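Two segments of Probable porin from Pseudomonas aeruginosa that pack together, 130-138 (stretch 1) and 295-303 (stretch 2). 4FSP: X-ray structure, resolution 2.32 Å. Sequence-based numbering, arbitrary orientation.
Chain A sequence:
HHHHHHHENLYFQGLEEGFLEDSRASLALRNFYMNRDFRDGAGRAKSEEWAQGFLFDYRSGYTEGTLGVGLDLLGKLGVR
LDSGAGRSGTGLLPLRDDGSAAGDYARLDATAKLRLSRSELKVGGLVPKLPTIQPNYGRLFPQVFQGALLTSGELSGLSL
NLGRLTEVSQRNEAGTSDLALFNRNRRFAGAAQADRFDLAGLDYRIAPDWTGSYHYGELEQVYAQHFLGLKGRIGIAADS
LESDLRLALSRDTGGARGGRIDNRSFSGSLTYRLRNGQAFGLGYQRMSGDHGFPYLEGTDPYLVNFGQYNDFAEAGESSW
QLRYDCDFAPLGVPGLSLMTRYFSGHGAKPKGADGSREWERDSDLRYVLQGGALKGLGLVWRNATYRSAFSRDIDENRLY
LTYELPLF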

# COMPACT_ATOMS: atom_id res chain seq x y z
N LEU A 130 -0.67 6.46 2.11
CA LEU A 130 -1.90 7.17 2.47
C LEU A 130 -3.14 6.52 1.86
O LEU A 130 -3.05 5.81 0.85
CB LEU A 130 -1.80 8.63 2.02
CG LEU A 130 -0.64 9.45 2.57
CD1 LEU A 130 -0.51 10.74 1.76
CD2 LEU A 130 -0.87 9.74 4.05
N PRO A 131 -4.32 6.78 2.45
CA PRO A 131 -5.55 6.16 1.92
C PRO A 131 -5.77 6.46 0.44
O PRO A 131 -6.48 5.72 -0.25
CB PRO A 131 -6.66 6.81 2.77
CG PRO A 131 -5.99 7.14 4.08
CD PRO A 131 -4.58 7.56 3.68
N THR A 132 -5.16 7.53 -0.04
CA THR A 132 -5.33 7.96 -1.43
C THR A 132 -4.15 7.55 -2.29
O THR A 132 -4.18 7.75 -3.51
CB THR A 132 -5.43 9.48 -1.52
OG1 THR A 132 -4.27 10.06 -0.92
CG2 THR A 132 -6.67 9.98 -0.78
N ILE A 133 -3.11 7.03 -1.65
CA ILE A 133 -1.93 6.58 -2.39
C ILE A 133 -1.07 5.65 -1.52
O ILE A 133 -0.45 6.10 -0.56
CB ILE A 133 -1.13 7.76 -2.97
CG1 ILE A 133 0.27 7.30 -3.39
CG2 ILE A 133 -1.09 8.92 -1.97
CD1 ILE A 133 1.05 8.36 -4.14
N GLN A 134 -1.10 4.36 -1.87
CA GLN A 134 -0.41 3.28 -1.15
C GLN A 134 0.54 2.56 -2.11
O GLN A 134 0.16 2.25 -3.23
CB GLN A 134 -1.44 2.24 -0.67
CG GLN A 134 -2.32 2.69 0.47
CD GLN A 134 -1.79 2.24 1.80
OE1 GLN A 134 -1.48 3.06 2.68
NE2 GLN A 134 -1.69 0.93 1.97
N PRO A 135 1.77 2.24 -1.65
CA PRO A 135 2.74 1.57 -2.53
C PRO A 135 2.25 0.21 -3.01
O PRO A 135 1.41 -0.42 -2.35
CB PRO A 135 3.96 1.37 -1.62
CG PRO A 135 3.41 1.41 -0.22
CD PRO A 135 2.24 2.33 -0.26
N ASN A 136 2.74 -0.23 -4.16
CA ASN A 136 2.56 -1.62 -4.58
C ASN A 136 3.72 -2.43 -4.01
O ASN A 136 4.88 -2.15 -4.31
CB ASN A 136 2.50 -1.73 -6.11
CG ASN A 136 2.08 -3.13 -6.58
OD1 ASN A 136 2.29 -4.12 -5.89
ND2 ASN A 136 1.50 -3.20 -7.77
N TYR A 137 3.42 -3.40 -3.15
CA TYR A 137 4.49 -4.10 -2.43
C TYR A 137 4.88 -5.45 -3.06
O TYR A 137 5.97 -5.96 -2.82
CB TYR A 137 4.13 -4.28 -0.95
CG TYR A 137 4.46 -3.09 -0.06
CD1 TYR A 137 5.69 -2.44 -0.17
CD2 TYR A 137 3.55 -2.62 0.88
CE1 TYR A 137 6.00 -1.35 0.65
CE2 TYR A 137 3.85 -1.53 1.70
CZ TYR A 137 5.07 -0.90 1.58
OH TYR A 137 5.37 0.17 2.39
N GLY A 138 3.99 -6.01 -3.87
CA GLY A 138 4.22 -7.34 -4.42
C GLY A 138 5.27 -7.42 -5.52
O GLY A 138 5.46 -8.48 -6.12
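Stretch 2 (295-303) YLEGTDPYL

Stretch 2 lies along stretch 1 as a loose, water-mediated antiparallel pairing of two mostly loop segments, held by one direct hydrogen bond and flanked by side-chain packing, chiefly of Y302 on P131 and Q134. The chain runs through the two segments in opposite directions: P131 is in register with Y302, with CA atoms 5.4 Å apart, and P135 with T299, with CA atoms 4.9 Å apart. Residues at least 162 positions apart in sequence thus become neighbours, and together the segments bury 523 Å² of surface.

Stretch 1 begins with a type I turn from L130 to I133, closed by bonds from L130 N to I133 O (2.7 Å) and from I133 N to L130 O (2.8 Å). Proline suits the second position of this turn, because its ring fixes phi near the required value; P131 has phi -56°. The chain then extends through Q134 and P135. Stretch 2 enters by a type II turn from L296 to T299, where G298 takes phi 89° and psi -3°. A side chain there would be jammed against the carbonyl oxygen of the preceding residue, so glycine fits. L296 O gathers both T299 N (3.2 Å) and T299 OG1 (2.7 Å), and the chain then extends through T299 and D300.

The direct bond between the backbones runs from D300 N to Q134 O, 3.0 Å long but bent to 138° at the hydrogen. P135 has no amide hydrogen to offer. Water bridges several other backbone groups. Water 1 links P131 O (2.8 Å) to Y302 N (3.0 Å). Water 3 accepts from Q134 N (3.2 Å) and donates to D300 O (2.8 Å) and T299 OG1 (3.2 Å), while water 4 joins N136 N (2.7 Å) to G298 O (2.6 Å). Water 2 ties T132 O (3.0 Å) to L296 N (2.8 Å) and T299 OG1 (2.9 Å). The threonine hydroxyl is well placed here, since it can donate to L296 O while accepting from two waters.

Y302 points its CA-to-CB bond toward stretch 1 and brings a broad aromatic surface to the first turn. P131 CA lies over one face of the ring, 4.0 Å from its centroid, in a CH-pi contact, and P131 CB reaches Y302 CD2 at 3.7 Å. Q134 approaches the same ring obliquely, its CD 3.7 Å from Y302 CD1, and no hydrogen bond from its amide crosses the contact. I133 supplies a greasy counterpart: its CD1 meets L296 CD1 at 4.2 Å, and its CG1 meets T299 CG2 at 4.1 Å, using the methyl of threonine while the hydroxyl is bonded to L296 O and two waters.

Towards the end of stretch 1, the short side chain of D300 brings its carboxylate nearer than its CA-to-CB bond suggests, with OD1 3.3 Å from N136 CG, but makes no hydrogen bond across the contact. N136 OD1 and D300 OD1, 3.5 Å apart, are two acceptors; N136 OD1 instead accepts from G138 N at 3.2 Å.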

# COMPACT_ATOMS: atom_id res chain seq x y z
N TYR A 295 -7.75 4.98 -8.53
CA TYR A 295 -6.47 5.11 -7.84
C TYR A 295 -5.35 5.21 -8.86
O TYR A 295 -5.57 4.95 -10.04
CB TYR A 295 -6.25 3.97 -6.85
CG TYR A 295 -6.36 2.53 -7.38
CD1 TYR A 295 -7.59 1.97 -7.72
CD2 TYR A 295 -5.23 1.72 -7.46
CE1 TYR A 295 -7.68 0.65 -8.15
CE2 TYR A 295 -5.32 0.41 -7.89
CZ TYR A 295 -6.54 -0.12 -8.23
OH TYR A 295 -6.61 -1.43 -8.66
N LEU A 296 -4.15 5.59 -8.43
CA LEU A 296 -3.08 5.89 -9.40
C LEU A 296 -2.37 4.63 -9.89
O LEU A 296 -2.23 3.65 -9.14
CB LEU A 296 -2.05 6.84 -8.78
CG LEU A 296 -2.59 8.16 -8.24
CD1 LEU A 296 -1.52 8.92 -7.45
CD2 LEU A 296 -3.14 9.00 -9.37
N GLU A 297 -1.93 4.66 -11.14
CA GLU A 297 -0.96 3.67 -11.63
C GLU A 297 0.23 3.60 -10.68
O GLU A 297 0.71 4.63 -10.18
CB GLU A 297 -0.46 4.06 -13.02
CG GLU A 297 -1.50 4.02 -14.12
CD GLU A 297 -0.89 4.17 -15.50
OE1 GLU A 297 0.35 4.32 -15.59
OE2 GLU A 297 -1.64 4.12 -16.50
N GLY A 298 0.72 2.38 -10.45
CA GLY A 298 1.87 2.18 -9.57
C GLY A 298 1.52 1.99 -8.11
O GLY A 298 2.42 1.76 -7.29
N THR A 299 0.23 2.08 -7.77
CA THR A 299 -0.21 1.98 -6.38
C THR A 299 -1.15 0.80 -6.19
O THR A 299 -1.75 0.34 -7.15
CB THR A 299 -0.95 3.28 -5.92
OG1 THR A 299 -2.28 3.31 -6.49
CG2 THR A 299 -0.17 4.54 -6.34
N ASP A 300 -1.26 0.30 -4.96
CA ASP A 300 -2.38 -0.57 -4.59
C ASP A 300 -3.53 0.30 -4.09
O ASP A 300 -3.30 1.32 -3.41
CB ASP A 300 -1.99 -1.52 -3.46
CG ASP A 300 -1.00 -2.57 -3.90
OD1 ASP A 300 -0.80 -2.77 -5.11
OD2 ASP A 300 -0.42 -3.22 -3.00
N PRO A 301 -4.78 -0.11 -4.39
CA PRO A 301 -5.94 0.64 -3.90
C PRO A 301 -6.11 0.40 -2.40
O PRO A 301 -5.98 -0.74 -1.94
CB PRO A 301 -7.10 0.02 -4.66
CG PRO A 301 -6.65 -1.47 -4.86
CD PRO A 301 -5.14 -1.41 -5.00
N TYR A 302 -6.43 1.44 -1.63
CA TYR A 302 -6.65 1.28 -0.20
C TYR A 302 -8.02 0.64 0.09
O TYR A 302 -8.90 1.29 0.66
CB TYR A 302 -6.56 2.63 0.49
CG TYR A 302 -6.42 2.56 1.98
CD1 TYR A 302 -5.37 1.86 2.57
CD2 TYR A 302 -7.33 3.21 2.81
CE1 TYR A 302 -5.23 1.81 3.97
CE2 TYR A 302 -7.19 3.17 4.21
CZ TYR A 302 -6.14 2.47 4.78
OH TYR A 302 -6.01 2.42 6.15
N LEU A 303 -8.18 -0.62 -0.29
CA LEU A 303 -9.47 -1.31 -0.09
C LEU A 303 -9.25 -2.60 0.70
O LEU A 303 -8.21 -3.24 0.55
CB LEU A 303 -10.09 -1.63 -1.46
CG LEU A 303 -10.50 -0.48 -2.38
CD1 LEU A 303 -10.81 -1.01 -3.78
CD2 LEU A 303 -11.72 0.22 -1.81
O HOH W 1 -6.28 4.23 -2.62
O HOH W 2 -3.55 5.77 -5.66
O HOH W 3 -3.63 4.07 -3.73
O HOH W 4 4.37 1.45 -5.60